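Side-chain contacts in similar to sp|P32453 Saccharomyces cerevisiae YNL315c ATP11 (PDB 2P4F), which probably acts as a mitochondrial chaperone of the ATP11 family, binding unfolded protein: residues L106-D109 with K110-D113; L197-L201 with A202-L206; G234-E237 with S238-V242; Q283-I287 with N288-Q292. All blocks are in the same frame, centred on the assembly; numbering follows the deposited sequence. Where two conformers were deposited one is given.

The four contacts follow one another along the chain, each built from residues a few positions apart. Contact 1 is a short helical turn near the N-terminal end of the model, and contact 4 is the start of helix 287-295 near the C terminus; their centres, about 45 Å apart, lie on opposite sides of the chain's centre. Contacts 2 and 3 both mark exits from the six-stranded antiparallel sheet, from strands 193-200 and 229-236, with strand 215-220 between them and centres about 13 Å apart. Contact 4 comes within about 7 Å of contact 2, nearest atoms, without touching it. Together they cover a helical turn, two strand ends and a helix start of the half-barrel.

Contact 1 of 4, residues L106-D109 with K110-D113; sequences LKLD and KIKD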
loop_
_atom_site.group_PDB
_atom_site.type_symbol
_atom_site.label_atom_id
_atom_site.label_comp_id
_atom_site.label_asym_id
_atom_site.label_seq_id
_atom_site.Cartn_x
_atom_site.Cartn_y
_atom_site.Cartn_z
ATOM N N LEU A 106 -0.432 10.658 -16.505
ATOM C CA LEU A 106 0.563 10.647 -17.586
ATOM C C LEU A 106 -0.109 9.983 -18.795
ATOM O O LEU A 106 -0.502 8.805 -18.625
ATOM C CB LEU A 106 1.837 9.854 -17.309
ATOM C CG LEU A 106 2.681 10.243 -16.113
ATOM C CD1 LEU A 106 3.816 9.235 -15.916
ATOM C CD2 LEU A 106 3.236 11.653 -16.280
ATOM N N LYS A 107 -0.241 10.618 -19.922
ATOM C CA LYS A 107 -0.970 10.009 -21.031
ATOM C C LYS A 107 -0.210 8.811 -21.576
ATOM O O LYS A 107 0.955 8.860 -22.012
ATOM C CB LYS A 107 -1.195 11.017 -22.160
ATOM C CG LYS A 107 -2.139 12.159 -21.756
ATOM C CD LYS A 107 -3.506 11.645 -21.345
ATOM C CE LYS A 107 -4.354 12.637 -20.589
ATOM N NZ LYS A 107 -4.235 12.657 -19.104
ATOM N N LEU A 108 -0.908 7.686 -21.568
ATOM C CA LEU A 108 -0.211 6.464 -21.968
ATOM C C LEU A 108 0.270 6.533 -23.404
ATOM O O LEU A 108 1.350 6.018 -23.694
ATOM C CB LEU A 108 -1.090 5.218 -21.843
ATOM C CG LEU A 108 -1.711 5.023 -20.460
ATOM C CD1 LEU A 108 -2.594 3.790 -20.429
ATOM C CD2 LEU A 108 -0.579 4.940 -19.450
ATOM N N ASP A 109 -0.536 7.139 -24.266
ATOM C CA ASP A 109 -0.207 7.117 -25.699
ATOM C C ASP A 109 0.956 8.070 -25.912
ATOM O O ASP A 109 1.658 8.018 -26.907
ATOM C CB ASP A 109 -1.372 7.437 -26.620
ATOM C CG ASP A 109 -2.189 8.687 -26.463
ATOM O OD1 ASP A 109 -2.210 9.284 -25.356
ATOM O OD2 ASP A 109 -2.875 9.164 -27.408
ATOM N N LYS A 110 1.185 8.938 -24.932
ATOM C CA LYS A 110 2.353 9.813 -25.041
ATOM C C LYS A 110 3.610 9.149 -24.480
ATOM O O LYS A 110 4.686 9.405 -24.995
ATOM C CB LYS A 110 2.082 11.148 -24.345
ATOM C CG LYS A 110 0.783 11.829 -24.736
ATOM C CD LYS A 110 0.888 12.698 -25.980
ATOM C CE LYS A 110 0.378 14.105 -25.739
ATOM N NZ LYS A 110 0.823 15.103 -26.765
ATOM N N ILE A 111 3.506 8.317 -23.454
ATOM C CA ILE A 111 4.691 7.745 -22.838
ATOM C C ILE A 111 5.080 6.382 -23.403
ATOM O O ILE A 111 6.057 5.781 -22.897
ATOM C CB ILE A 111 4.543 7.593 -21.309
ATOM C CG1 ILE A 111 3.450 6.600 -20.872
ATOM C CG2 ILE A 111 4.308 8.909 -20.585
ATOM C CD1 ILE A 111 3.308 6.662 -19.357
ATOM N N LYS A 112 4.405 5.852 -24.418
ATOM C CA LYS A 112 4.682 4.467 -24.775
ATOM C C LYS A 112 6.101 4.183 -25.232
ATOM O O LYS A 112 6.547 3.060 -24.947
ATOM C CB LYS A 112 3.737 3.986 -25.880
ATOM C CG LYS A 112 2.656 5.008 -26.178
ATOM C CD LYS A 112 2.852 5.501 -27.605
ATOM C CE LYS A 112 1.705 5.104 -28.522
ATOM N NZ LYS A 112 1.004 6.277 -29.128
ATOM N N ASP A 113 6.795 5.096 -25.907
ATOM C CA ASP A 113 8.136 4.745 -26.397
ATOM C C ASP A 113 9.200 5.257 -25.432
ATOM O O ASP A 113 10.389 5.099 -25.764
ATOM C CB ASP A 113 8.310 5.268 -27.824
ATOM C CG ASP A 113 7.547 4.302 -28.784
ATOM O OD1 ASP A 113 7.820 3.060 -28.828
ATOM O OD2 ASP A 113 6.640 4.834 -29.435
#
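Lys107 O takes two backbone hydrogen bonds at the start of a single short helical turn, one from Lys110 N at 2.9 Å and one from Ile111 N at 3.0 Å. The two donors approach differently: Ile111 N lies nearly along the C=O axis, at a C=O...N angle of 164°, whereas Lys110 N stands well above the carbonyl plane. A weak bond from Ile111 N to Leu108 O accompanies them, so the amide of Ile111 is shared between an i+4 bond and a weak i+3 bond, and the helix is short and weakly bonded.

Ile111 is the buried residue of the group. Its CG1 is held between the backbone N and the carbonyl carbon (chi1 64°) and its CG2 also lies beside the N, which brings CG1 and CG2 each to 3.6 Å from Lys107 O, placing both branches against that oxygen. Beyond CG1, the methyl CD1 meets Leu106 CB at 4.1 Å and Leu108 CD2 at 4.3 Å, making a small apolar cluster. Elsewhere on the turn, the side chains of Lys107 and Lys110 run alongside each other in the same direction. Near their roots they are packed tightly, Lys107 CB being 3.3 Å from Lys110 CG, before both chains bend at chi2. The ammonium of Lys107 then turns back along the chain to the carbonyl of Asp103.

This is a surface turn, about 25 Å from the centre of the chain. Helix 102-105 precedes it and supplies the Asp103 carboxylate that accepts from Leu108 N, while helix 116-126 follows it.

Contact 2 of 4, residues L197-L201 with A202-L206; sequences LITSL and AEYKL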
loop_
_atom_site.group_PDB
_atom_site.type_symbol
_atom_site.label_atom_id
_atom_site.label_comp_id
_atom_site.label_asym_id
_atom_site.label_seq_id
_atom_site.Cartn_x
_atom_site.Cartn_y
_atom_site.Cartn_z
ATOM N N LEU A 197 -5.770 1.582 1.403
ATOM C CA LEU A 197 -6.338 2.645 2.199
ATOM C C LEU A 197 -5.987 2.383 3.664
ATOM O O LEU A 197 -6.201 1.237 4.121
ATOM C CB LEU A 197 -7.859 2.656 2.066
ATOM C CG LEU A 197 -8.449 2.627 0.630
ATOM C CD1 LEU A 197 -9.974 2.720 0.736
ATOM C CD2 LEU A 197 -7.844 3.697 -0.237
ATOM N N ILE A 198 -5.481 3.357 4.375
ATOM C CA ILE A 198 -5.134 3.194 5.779
ATOM C C ILE A 198 -5.929 4.193 6.603
ATOM O O ILE A 198 -5.914 5.399 6.330
ATOM C CB ILE A 198 -3.599 3.290 5.979
ATOM C CG1 ILE A 198 -2.814 2.456 4.945
ATOM C CG2 ILE A 198 -3.242 2.875 7.422
ATOM C CD1 ILE A 198 -1.290 2.570 5.117
ATOM N N THR A 199 -6.636 3.684 7.625
ATOM C CA THR A 199 -7.611 4.424 8.397
ATOM C C THR A 199 -7.405 4.178 9.893
ATOM O O THR A 199 -7.141 3.028 10.299
ATOM C CB THR A 199 -9.041 3.945 8.060
ATOM O OG1 THR A 199 -9.200 4.023 6.638
ATOM C CG2 THR A 199 -10.076 4.823 8.738
ATOM N N SER A 200 -7.509 5.220 10.683
ATOM C CA SER A 200 -7.337 4.938 12.115
ATOM C C SER A 200 -8.510 4.180 12.705
ATOM O O SER A 200 -9.674 4.602 12.517
ATOM C CB SER A 200 -7.123 6.250 12.857
ATOM O OG SER A 200 -6.976 6.021 14.245
ATOM N N LEU A 201 -8.257 3.099 13.403
ATOM C CA LEU A 201 -9.362 2.203 13.769
ATOM C C LEU A 201 -10.258 2.827 14.823
ATOM O O LEU A 201 -11.482 2.664 14.811
ATOM C CB LEU A 201 -8.736 0.879 14.252
ATOM C CG LEU A 201 -9.720 -0.271 14.531
ATOM C CD1 LEU A 201 -9.050 -1.610 14.226
ATOM C CD2 LEU A 201 -10.140 -0.257 15.960
ATOM N N ALA A 202 -9.698 3.538 15.814
ATOM C CA ALA A 202 -10.544 3.936 16.942
ATOM C C ALA A 202 -11.601 4.955 16.534
ATOM O O ALA A 202 -12.670 4.921 17.176
ATOM C CB ALA A 202 -9.674 4.488 18.071
ATOM N N GLU A 203 -11.314 5.799 15.544
ATOM C CA GLU A 203 -12.177 6.940 15.299
ATOM C C GLU A 203 -12.998 6.838 14.031
ATOM O O GLU A 203 -13.765 7.770 13.749
ATOM C CB GLU A 203 -11.346 8.251 15.223
ATOM C CG GLU A 203 -10.650 8.588 16.548
ATOM C CD GLU A 203 -9.249 8.023 16.603
ATOM O OE1 GLU A 203 -8.853 7.347 15.621
ATOM O OE2 GLU A 203 -8.486 8.193 17.599
ATOM N N TYR A 204 -12.857 5.759 13.264
ATOM C CA TYR A 204 -13.398 5.859 11.901
ATOM C C TYR A 204 -14.920 5.860 11.841
ATOM O O TYR A 204 -15.465 6.195 10.780
ATOM C CB TYR A 204 -12.827 4.740 11.037
ATOM C CG TYR A 204 -13.450 3.374 11.135
ATOM C CD1 TYR A 204 -14.205 2.865 10.103
ATOM C CD2 TYR A 204 -13.245 2.561 12.257
ATOM C CE1 TYR A 204 -14.800 1.606 10.119
ATOM C CE2 TYR A 204 -13.841 1.304 12.287
ATOM C CZ TYR A 204 -14.601 0.835 11.244
ATOM O OH TYR A 204 -15.178 -0.420 11.267
ATOM N N LYS A 205 -15.615 5.508 12.924
ATOM C CA LYS A 205 -17.093 5.572 12.899
ATOM C C LYS A 205 -17.609 6.744 13.695
ATOM O O LYS A 205 -18.810 6.841 14.001
ATOM C CB LYS A 205 -17.666 4.217 13.437
ATOM C CG LYS A 205 -17.358 3.167 12.364
ATOM C CD LYS A 205 -17.983 1.813 12.419
ATOM C CE LYS A 205 -17.391 0.948 13.378
ATOM N NZ LYS A 205 -17.858 -0.473 13.533
ATOM N N LEU A 206 -16.681 7.657 14.078
ATOM C CA LEU A 206 -17.121 8.755 14.964
ATOM C C LEU A 206 -17.680 9.961 14.214
ATOM O O LEU A 206 -18.598 10.642 14.689
ATOM C CB LEU A 206 -15.926 9.223 15.786
ATOM C CG LEU A 206 -16.064 10.127 16.972
ATOM C CD1 LEU A 206 -17.141 9.642 17.942
ATOM C CD2 LEU A 206 -14.713 10.224 17.680
HETATM O O HOH W 1 -6.814 3.685 16.462
#
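The turn that carries the chain out of strand 193-200 is closed by a side-chain hydrogen bond between Ser200, the last residue of the strand, and Glu203, three positions on. Ser200 OG donates to Glu203 OE1 over 2.7 Å and meets that oxygen nearly head-on, in line with its C-O bond. Two torsions bring the groups together: the serine hydroxyl swings away from its own amide nitrogen (chi1 179°), and the glutamate chain folds at chi2 (92°), which turns the carboxylate back to the strand end. The same hydroxyl, Ser200 OG, accepts from a water at 3.2 Å, and this water in turn accepts from Ala202 N at 3.0 Å. The hydroxyl therefore links a carboxylate to a solvent bridge that gives Ala202 N, early in the loop, a partner.

Tyr204 sets its CB against the end of the strand, 3.6 Å from Thr199 CG2, with the two side chains crossing at about a right angle. The ring itself turns one edge to the backbone: Leu201 O lies in the ring plane, 3.1 Å from Tyr204 CD2, a close carbon-oxygen approach. Over one face sits the aliphatic part of the following residue, with Lys205 CG 3.6 Å above the ring centre.

In the sheet, strand 193-200 runs between strands 179-190 and 215-220. Thr199 and Leu201 are bonded through their backbones to Tyr183 and Leu181 of the first of these, and Tyr204 makes an edge-to-face contact with Tyr183, so the first part of the loop, Leu201 and Tyr204, rests on strand 179-190.

Contact 3 of 4, residues G234-E237 with S238-V242; sequences GQVE and SDSNV
Glu237 O is gripped twice by Ser240, through its hydroxyl and its amide, accepting from OG at 3.0 Å and from the backbone N at 3.2 Å. The hydroxyl is tilted only 16° from the carbonyl plane, while the amide comes from well above it and closes a type I beta turn from Glu237 to Ser240. With chi1 at 80°, the serine hydroxyl leans back over its own backbone, where Ser240 OG also accepts from Val242 N at 3.2 Å; this is an ST turn. A water donates to Glu237 O at 2.8 Å and to Val242 O at 2.9 Å, tying the two limbs of the loop together. Val236 CG1 packs on Val242 CG1 at 4.3 Å and also lies close to the carbonyl of Val242, and Val236 reaches Leu244 and Ala247 of helix 244-257.

Away from the water, the carboxylates of Glu237 and Asp239 lie alongside each other, their planes 43° apart and Glu237 OE2 3.4 Å from Asp239 OD2. Lys212 forms salt bridges with both of these oxygens. Its ammonium probably offsets the repulsion between the two acids and lets both remain ionised at so short a separation.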
loop_
_atom_site.group_PDB
_atom_site.type_symbol
_atom_site.label_atom_id
_atom_site.label_comp_id
_atom_site.label_asym_id
_atom_site.label_seq_id
_atom_site.Cartn_x
_atom_site.Cartn_y
_atom_site.Cartn_z
ATOM N N GLY A 234 0.850 8.031 -3.461
ATOM C CA GLY A 234 -0.032 8.042 -2.295
ATOM C C GLY A 234 -0.058 9.433 -1.735
ATOM O O GLY A 234 0.811 10.291 -2.016
ATOM N N GLN A 235 -1.090 9.687 -0.955
ATOM C CA GLN A 235 -1.238 11.013 -0.342
ATOM C C GLN A 235 -1.588 10.811 1.136
ATOM O O GLN A 235 -2.414 9.894 1.437
ATOM C CB GLN A 235 -2.345 11.872 -0.976
ATOM C CG GLN A 235 -1.921 12.618 -2.233
ATOM C CD GLN A 235 -3.072 13.231 -3.014
ATOM O OE1 GLN A 235 -2.915 13.776 -4.101
ATOM N NE2 GLN A 235 -4.276 13.150 -2.451
ATOM N N VAL A 236 -1.032 11.596 2.014
ATOM C CA VAL A 236 -1.389 11.589 3.433
ATOM C C VAL A 236 -2.194 12.841 3.719
ATOM O O VAL A 236 -1.761 13.957 3.336
ATOM C CB VAL A 236 -0.137 11.557 4.342
ATOM C CG1 VAL A 236 -0.502 11.508 5.826
ATOM C CG2 VAL A 236 0.689 10.361 3.910
ATOM N N GLU A 237 -3.325 12.740 4.371
ATOM C CA GLU A 237 -4.174 13.893 4.625
ATOM C C GLU A 237 -3.519 14.863 5.603
ATOM O O GLU A 237 -3.015 14.534 6.672
ATOM C CB GLU A 237 -5.508 13.407 5.190
ATOM C CG GLU A 237 -6.383 12.611 4.238
ATOM C CD GLU A 237 -6.871 13.472 3.099
ATOM O OE1 GLU A 237 -6.534 13.194 1.933
ATOM O OE2 GLU A 237 -7.588 14.453 3.364
ATOM N N SER A 238 -3.541 16.149 5.230
ATOM C CA SER A 238 -2.806 17.094 6.080
ATOM C C SER A 238 -3.525 17.319 7.404
ATOM O O SER A 238 -2.848 17.694 8.384
ATOM C CB SER A 238 -2.545 18.416 5.372
ATOM O OG SER A 238 -3.660 18.857 4.617
ATOM N N ASP A 239 -4.832 17.106 7.465
ATOM C CA ASP A 239 -5.614 17.279 8.699
ATOM C C ASP A 239 -5.384 16.154 9.690
ATOM O O ASP A 239 -5.891 16.200 10.800
ATOM C CB ASP A 239 -7.122 17.253 8.382
ATOM C CG ASP A 239 -7.402 15.965 7.599
ATOM O OD1 ASP A 239 -7.322 14.842 8.162
ATOM O OD2 ASP A 239 -7.704 16.035 6.376
ATOM N N SER A 240 -4.683 15.079 9.307
ATOM C CA SER A 240 -4.537 13.950 10.209
ATOM C C SER A 240 -3.288 14.076 11.059
ATOM O O SER A 240 -2.431 14.904 10.723
ATOM C CB SER A 240 -4.435 12.657 9.389
ATOM O OG SER A 240 -3.101 12.548 8.920
ATOM N N ASN A 241 -3.123 13.284 12.115
ATOM C CA ASN A 241 -1.864 13.403 12.874
ATOM C C ASN A 241 -0.936 12.260 12.484
ATOM O O ASN A 241 -0.130 11.739 13.262
ATOM C CB ASN A 241 -2.133 13.413 14.375
ATOM C CG ASN A 241 -2.773 12.088 14.762
ATOM O OD1 ASN A 241 -3.187 11.337 13.867
ATOM N ND2 ASN A 241 -2.840 11.820 16.055
ATOM N N VAL A 242 -1.059 11.845 11.226
ATOM C CA VAL A 242 -0.130 10.892 10.666
ATOM C C VAL A 242 0.869 11.663 9.811
ATOM O O VAL A 242 0.474 12.344 8.847
ATOM C CB VAL A 242 -0.819 9.816 9.810
ATOM C CG1 VAL A 242 0.215 8.879 9.166
ATOM C CG2 VAL A 242 -1.796 9.025 10.673
HETATM O O HOH W 2 -0.446 14.816 7.766
#

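Contact 4 of 4, residues Q283-I287 with N288-Q292; sequences QNFDI and NKLIQ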
loop_
_atom_site.group_PDB
_atom_site.type_symbol
_atom_site.label_atom_id
_atom_site.label_comp_id
_atom_site.label_asym_id
_atom_site.label_seq_id
_atom_site.Cartn_x
_atom_site.Cartn_y
_atom_site.Cartn_z
ATOM N N GLN A 283 -8.966 -18.222 15.196
ATOM C CA GLN A 283 -8.663 -18.013 16.599
ATOM C C GLN A 283 -7.186 -17.773 16.888
ATOM O O GLN A 283 -6.778 -17.321 17.960
ATOM C CB GLN A 283 -9.090 -19.294 17.342
ATOM C CG GLN A 283 -8.436 -20.507 16.707
ATOM C CD GLN A 283 -9.266 -21.296 15.717
ATOM O OE1 GLN A 283 -9.900 -20.797 14.781
ATOM N NE2 GLN A 283 -9.232 -22.618 15.928
ATOM N N ASN A 284 -6.333 -18.152 15.943
ATOM C CA ASN A 284 -4.901 -18.037 16.158
ATOM C C ASN A 284 -4.434 -16.610 15.931
ATOM O O ASN A 284 -3.293 -16.302 16.283
ATOM C CB ASN A 284 -4.159 -18.978 15.214
ATOM C CG ASN A 284 -4.321 -20.444 15.574
ATOM O OD1 ASN A 284 -4.299 -21.329 14.699
ATOM N ND2 ASN A 284 -4.479 -20.731 16.866
ATOM N N PHE A 285 -5.304 -15.771 15.341
ATOM C CA PHE A 285 -4.916 -14.366 15.273
ATOM C C PHE A 285 -4.821 -13.757 16.670
ATOM O O PHE A 285 -5.717 -13.903 17.506
ATOM C CB PHE A 285 -5.905 -13.532 14.428
ATOM C CG PHE A 285 -5.518 -12.061 14.446
ATOM C CD1 PHE A 285 -4.485 -11.647 13.615
ATOM C CD2 PHE A 285 -6.116 -11.109 15.216
ATOM C CE1 PHE A 285 -4.085 -10.331 13.586
ATOM C CE2 PHE A 285 -5.718 -9.779 15.237
ATOM C CZ PHE A 285 -4.665 -9.376 14.407
ATOM N N ASP A 286 -3.739 -13.027 16.928
ATOM C CA ASP A 286 -3.490 -12.435 18.243
ATOM C C ASP A 286 -2.930 -11.023 18.143
ATOM O O ASP A 286 -1.910 -10.832 17.435
ATOM C CB ASP A 286 -2.487 -13.340 18.990
ATOM C CG ASP A 286 -2.140 -12.793 20.355
ATOM O OD1 ASP A 286 -2.635 -13.330 21.371
ATOM O OD2 ASP A 286 -1.341 -11.850 20.419
ATOM N N ILE A 287 -3.543 -10.025 18.774
ATOM C CA ILE A 287 -3.057 -8.651 18.613
ATOM C C ILE A 287 -1.654 -8.415 19.138
ATOM O O ILE A 287 -0.850 -7.644 18.634
ATOM C CB ILE A 287 -3.972 -7.685 19.381
ATOM C CG1 ILE A 287 -5.189 -7.379 18.515
ATOM C CG2 ILE A 287 -3.253 -6.410 19.762
ATOM C CD1 ILE A 287 -4.801 -6.444 17.363
ATOM N N ASN A 288 -1.424 -9.139 20.241
ATOM C CA ASN A 288 -0.077 -9.073 20.815
ATOM C C ASN A 288 0.968 -9.577 19.853
ATOM O O ASN A 288 2.020 -8.920 19.751
ATOM C CB ASN A 288 -0.096 -9.843 22.145
ATOM C CG ASN A 288 -1.126 -9.047 22.972
ATOM O OD1 ASN A 288 -0.653 -8.096 23.598
ATOM N ND2 ASN A 288 -2.413 -9.429 22.908
ATOM N N LYS A 289 0.691 -10.674 19.154
ATOM C CA LYS A 289 1.724 -11.154 18.216
ATOM C C LYS A 289 1.862 -10.194 17.051
ATOM O O LYS A 289 2.950 -9.918 16.541
ATOM C CB LYS A 289 1.337 -12.523 17.712
ATOM C CG LYS A 289 2.248 -13.116 16.656
ATOM C CD LYS A 289 3.512 -13.682 17.275
ATOM C CE LYS A 289 4.445 -14.276 16.228
ATOM N NZ LYS A 289 3.950 -15.569 15.660
ATOM N N LEU A 290 0.735 -9.648 16.607
ATOM C CA LEU A 290 0.758 -8.623 15.552
ATOM C C LEU A 290 1.698 -7.484 15.893
ATOM O O LEU A 290 2.561 -7.011 15.154
ATOM C CB LEU A 290 -0.634 -7.983 15.343
ATOM C CG LEU A 290 -0.597 -6.690 14.469
ATOM C CD1 LEU A 290 -0.237 -7.096 13.050
ATOM C CD2 LEU A 290 -1.904 -5.950 14.593
ATOM N N ILE A 291 1.530 -6.992 17.110
ATOM C CA ILE A 291 2.359 -5.855 17.552
ATOM C C ILE A 291 3.816 -6.264 17.666
ATOM O O ILE A 291 4.733 -5.541 17.249
ATOM C CB ILE A 291 1.831 -5.297 18.887
ATOM C CG1 ILE A 291 0.478 -4.621 18.674
ATOM C CG2 ILE A 291 2.892 -4.386 19.468
ATOM C CD1 ILE A 291 -0.279 -4.217 19.919
ATOM N N GLN A 292 4.075 -7.458 18.173
ATOM C CA GLN A 292 5.479 -7.913 18.224
ATOM C C GLN A 292 6.099 -8.040 16.842
ATOM O O GLN A 292 7.245 -7.658 16.586
ATOM C CB GLN A 292 5.499 -9.260 18.948
ATOM C CG GLN A 292 6.849 -9.953 19.027
ATOM C CD GLN A 292 7.017 -11.062 17.995
ATOM O OE1 GLN A 292 7.891 -11.927 18.061
ATOM N NE2 GLN A 292 6.143 -11.034 16.995
#
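The ring of Phe285 meets Leu290 obliquely, its CZ lying 4.4 Å from Leu290 CB, and packs edge-to-face with the ring of Phe278. A bound hexaethylene glycol, probably from the crystallisation liquor, comes within about 4 Å of the Phe285 side chain. The second flat group is the carboxylate of Asp286; the Asp286 side chain slants past that of Asn288, the carboxylate and amide planes 57° apart. Lys289 N reaches Asp286 OD2 at 2.7 Å from the anti side, 16° out of the carboxylate plane. Asn288 CB is pressed close to the same oxygen, 2.9 Å from Asp286 OD2.

The Lys289 N bond makes Asp286 the N-cap of helix 287-295. Its CG points away from its own backbone N (chi1 179°), which carries the carboxylate forward over the first turn to receive the Lys289 amide. The negative charge at the amino end of the helix would probably be stabilised by the helix dipole. The Asp286 carbonyl takes the next amide: Leu290 N donates to Asp286 O at 3.0 Å, in the carbonyl plane and nearly straight. Ile291 N continues the pattern with a 2.9 Å bond to Ile287 O.

Apolar groups line the opening turn. Ile287 runs alongside Leu290, with Ile287 CD1 4.0 Å from Leu290 CD2. It also slants across Ile291, Ile287 CG2 touching Ile291 CD1 at 3.7 Å. Leu290, buried, continues inward to Leu274 of helix 266-280 and to Phe157 and Val158 of strand 156-162, while the ammonium of Lys289 forms a salt bridge with Glu270 of helix 266-280.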